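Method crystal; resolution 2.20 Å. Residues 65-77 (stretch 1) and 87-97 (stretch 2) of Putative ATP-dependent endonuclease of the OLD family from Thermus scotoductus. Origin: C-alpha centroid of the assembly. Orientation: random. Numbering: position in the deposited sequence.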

# COMPACT_ATOMS: atom_id res chain seq x y z
N ASP A 65 8.36 13.05 -8.46
CA ASP A 65 9.14 14.25 -8.77
C ASP A 65 10.24 14.53 -7.75
O ASP A 65 11.43 14.42 -8.07
CB ASP A 65 8.21 15.46 -8.88
CG ASP A 65 8.77 16.55 -9.76
OD1 ASP A 65 9.93 16.96 -9.53
OD2 ASP A 65 8.07 16.99 -10.69
N THR A 66 9.86 14.93 -6.53
CA THR A 66 10.70 15.28 -5.39
C THR A 66 11.34 16.67 -5.51
O THR A 66 11.90 17.15 -4.53
CB THR A 66 11.81 14.25 -5.06
OG1 THR A 66 12.93 14.41 -5.94
CG2 THR A 66 11.27 12.82 -5.11
N THR A 67 11.29 17.32 -6.67
CA THR A 67 11.55 18.75 -6.72
C THR A 67 10.34 19.55 -6.28
O THR A 67 10.43 20.78 -6.20
CB THR A 67 11.95 19.20 -8.12
OG1 THR A 67 13.16 18.52 -8.50
CG2 THR A 67 12.14 20.71 -8.16
N ARG A 68 9.22 18.88 -6.02
CA ARG A 68 8.03 19.50 -5.47
C ARG A 68 7.84 19.05 -4.03
O ARG A 68 8.22 17.94 -3.65
CB ARG A 68 6.79 19.12 -6.28
CG ARG A 68 6.86 19.50 -7.73
CD ARG A 68 5.63 19.02 -8.42
NE ARG A 68 5.58 19.42 -9.82
CZ ARG A 68 4.52 19.24 -10.59
NH1 ARG A 68 3.44 18.66 -10.08
NH2 ARG A 68 4.53 19.64 -11.86
N ALA A 69 7.25 19.92 -3.23
CA ALA A 69 7.03 19.62 -1.82
C ALA A 69 5.63 19.05 -1.63
O ALA A 69 4.64 19.64 -2.07
CB ALA A 69 7.21 20.88 -0.97
N ILE A 70 5.56 17.89 -0.97
CA ILE A 70 4.28 17.39 -0.49
C ILE A 70 3.78 18.27 0.65
O ILE A 70 4.54 18.60 1.57
CB ILE A 70 4.43 15.92 -0.05
CG1 ILE A 70 4.76 15.05 -1.27
CG2 ILE A 70 3.17 15.46 0.67
CD1 ILE A 70 5.26 13.64 -0.92
N GLU A 71 2.50 18.64 0.60
CA GLU A 71 1.88 19.49 1.61
C GLU A 71 0.49 18.97 1.92
O GLU A 71 -0.38 18.97 1.04
CB GLU A 71 1.79 20.94 1.12
CG GLU A 71 2.78 21.90 1.69
CD GLU A 71 2.43 23.33 1.30
OE1 GLU A 71 2.97 23.83 0.29
OE2 GLU A 71 1.59 23.94 1.99
N ILE A 72 0.24 18.56 3.16
CA ILE A 72 -1.09 18.18 3.60
C ILE A 72 -1.48 19.04 4.79
O ILE A 72 -0.81 19.02 5.83
CB ILE A 72 -1.18 16.69 3.95
CG1 ILE A 72 -0.71 15.85 2.76
CG2 ILE A 72 -2.59 16.34 4.30
CD1 ILE A 72 -0.33 14.45 3.12
N THR A 73 -2.57 19.79 4.65
CA THR A 73 -3.07 20.67 5.70
C THR A 73 -4.45 20.19 6.15
O THR A 73 -5.36 20.09 5.33
CB THR A 73 -3.13 22.12 5.21
OG1 THR A 73 -1.85 22.54 4.75
CG2 THR A 73 -3.58 23.05 6.33
N VAL A 74 -4.60 19.91 7.44
CA VAL A 74 -5.90 19.52 7.99
C VAL A 74 -6.37 20.59 8.96
O VAL A 74 -5.66 20.93 9.90
CB VAL A 74 -5.84 18.15 8.68
CG1 VAL A 74 -7.24 17.69 9.00
CG2 VAL A 74 -5.13 17.15 7.80
N HIS A 75 -7.56 21.12 8.72
CA HIS A 75 -8.18 22.13 9.58
C HIS A 75 -9.24 21.50 10.46
O HIS A 75 -9.93 20.55 10.06
CB HIS A 75 -8.83 23.24 8.75
CG HIS A 75 -7.91 23.90 7.78
ND1 HIS A 75 -7.54 25.23 7.89
CD2 HIS A 75 -7.30 23.43 6.66
CE1 HIS A 75 -6.75 25.54 6.88
NE2 HIS A 75 -6.59 24.47 6.12
N PHE A 76 -9.38 22.03 11.67
CA PHE A 76 -10.35 21.46 12.59
C PHE A 76 -10.94 22.54 13.49
O PHE A 76 -10.49 23.69 13.50
CB PHE A 76 -9.72 20.35 13.42
CG PHE A 76 -8.48 20.78 14.15
CD1 PHE A 76 -8.57 21.56 15.29
CD2 PHE A 76 -7.23 20.43 13.68
CE1 PHE A 76 -7.44 21.97 15.95
CE2 PHE A 76 -6.11 20.83 14.34
CZ PHE A 76 -6.21 21.60 15.48
N ASP A 77 -11.96 22.14 14.24
CA ASP A 77 -12.76 23.02 15.07
C ASP A 77 -13.38 22.16 16.16
O ASP A 77 -13.86 21.06 15.85
CB ASP A 77 -13.86 23.71 14.27
CG ASP A 77 -14.64 24.67 15.10
OD1 ASP A 77 -14.04 25.66 15.57
OD2 ASP A 77 -15.85 24.44 15.31
N ILE A 87 -4.60 26.86 18.11
CA ILE A 87 -4.27 26.19 16.86
C ILE A 87 -5.53 25.63 16.24
O ILE A 87 -6.34 24.99 16.92
CB ILE A 87 -3.24 25.08 17.09
CG1 ILE A 87 -1.97 25.66 17.74
CG2 ILE A 87 -2.98 24.33 15.78
CD1 ILE A 87 -1.51 26.96 17.10
N THR A 88 -5.69 25.84 14.93
CA THR A 88 -6.87 25.37 14.21
C THR A 88 -6.52 24.48 13.02
O THR A 88 -7.42 24.13 12.24
CB THR A 88 -7.71 26.57 13.74
OG1 THR A 88 -7.08 27.20 12.62
CG2 THR A 88 -7.86 27.60 14.86
N ALA A 89 -5.26 24.08 12.87
CA ALA A 89 -4.89 23.25 11.73
C ALA A 89 -3.45 22.78 11.90
O ALA A 89 -2.66 23.40 12.61
CB ALA A 89 -5.05 23.99 10.40
N PHE A 90 -3.14 21.68 11.23
CA PHE A 90 -1.79 21.14 11.13
C PHE A 90 -1.39 21.10 9.67
O PHE A 90 -2.23 20.81 8.81
CB PHE A 90 -1.71 19.74 11.72
CG PHE A 90 -2.17 19.65 13.13
CD1 PHE A 90 -1.94 20.69 14.02
CD2 PHE A 90 -2.80 18.50 13.59
CE1 PHE A 90 -2.34 20.60 15.35
CE2 PHE A 90 -3.20 18.40 14.92
CZ PHE A 90 -2.98 19.44 15.79
N ARG A 91 -0.12 21.39 9.38
CA ARG A 91 0.40 21.32 8.01
C ARG A 91 1.60 20.39 7.98
O ARG A 91 2.62 20.68 8.62
CB ARG A 91 0.79 22.69 7.46
CG ARG A 91 1.22 22.59 6.01
CD ARG A 91 2.10 23.72 5.56
NE ARG A 91 1.38 24.98 5.50
CZ ARG A 91 1.78 26.10 6.10
NH1 ARG A 91 2.92 26.10 6.79
NH2 ARG A 91 1.07 27.21 5.99
N LEU A 92 1.48 19.29 7.24
CA LEU A 92 2.54 18.30 7.12
C LEU A 92 3.24 18.52 5.78
O LEU A 92 2.60 18.49 4.73
CB LEU A 92 2.00 16.88 7.22
CG LEU A 92 3.03 15.74 7.14
CD1 LEU A 92 4.00 15.81 8.29
CD2 LEU A 92 2.35 14.37 7.13
N THR A 93 4.54 18.78 5.83
CA THR A 93 5.33 19.01 4.63
C THR A 93 6.40 17.94 4.53
O THR A 93 7.00 17.55 5.53
CB THR A 93 5.99 20.40 4.64
OG1 THR A 93 5.00 21.42 4.88
CG2 THR A 93 6.66 20.67 3.31
N CYS A 94 6.62 17.45 3.31
CA CYS A 94 7.76 16.58 3.03
C CYS A 94 8.43 17.07 1.76
O CYS A 94 7.83 17.01 0.68
CB CYS A 94 7.32 15.12 2.88
SG CYS A 94 8.71 14.01 2.53
N LYS A 95 9.66 17.55 1.89
CA LYS A 95 10.39 18.12 0.77
C LYS A 95 11.86 17.81 0.95
O LYS A 95 12.26 17.06 1.84
CB LYS A 95 10.15 19.64 0.67
CG LYS A 95 10.67 20.41 1.86
CD LYS A 95 10.27 21.87 1.80
CE LYS A 95 10.52 22.55 3.13
NZ LYS A 95 10.16 24.00 3.08
N GLY A 96 12.68 18.41 0.10
CA GLY A 96 14.11 18.25 0.24
C GLY A 96 14.80 18.66 -1.03
O GLY A 96 14.16 18.77 -2.09
N GLU A 97 16.09 18.94 -0.94
CA GLU A 97 16.92 19.00 -2.12
C GLU A 97 17.76 17.75 -1.95
O GLU A 97 18.18 17.43 -0.83
CB GLU A 97 17.80 20.24 -2.18
CG GLU A 97 17.01 21.52 -2.24
CD GLU A 97 17.90 22.73 -2.43
OE1 GLU A 97 19.13 22.54 -2.57
OE2 GLU A 97 17.36 23.85 -2.44
O HOH W 1 -7.83 26.83 9.90

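The strongest polar links between these two stretches are backbone hydrogen bonds, which join strand 70-76 to strand 87-97 as antiparallel neighbors, their directions 170° apart. Three residue pairs exchange bonds in both directions. Ile-72 N donates to Leu-92 O at 2.8 Å, and Leu-92 N returns a nearly linear bond to Ile-72 O at 2.7 Å; Ile-70 pairs likewise with Cys-94, and Val-74 with Phe-90. A last bond, from Phe-76 N to Thr-88 O (2.9 Å), extends the ladder. Between these rungs, alpha carbons approach carbonyl oxygens, as in Thr-73 CA to Phe-90 O at 3.2 Å, adding weak CA-H...O contacts.

Side chains alternate between the two faces. On one, Glu-71, Thr-73 and His-75 lie across from Thr-93, Arg-91 and Ala-89. Glu-71 OE2 and Arg-91 NE form a long diagonal salt bridge of 3.7 Å; the oxygen sits well out of the guanidinium plane, so the attraction is between charges, with no N-H directed at it. The aliphatic part of Arg-91 also packs on its direct partner, CG lying 3.3 Å from Thr-73 OG1. The small methyl of Ala-89 suits its place over the face of the His-75 ring, with CB 4.0 Å from the centroid in a CH-pi contact. A water joins the strands here, 2.6 Å from His-75 ND1 and 2.8 Å from Thr-88 OG1.

The other face, carrying Ile-70, Ile-72 and Val-74 with Cys-94, Leu-92 and Phe-90, is buried, and apolar groups fit there because they ask for no polar partners. Ile-70 CB meets Cys-94 CB at 4.2 Å. At the end of the ladder, Phe-76 turns its ring edge toward the face of Phe-90, centroids 5.1 Å apart, and also packs against Ile-87, with CZ 4.2 Å from CG2.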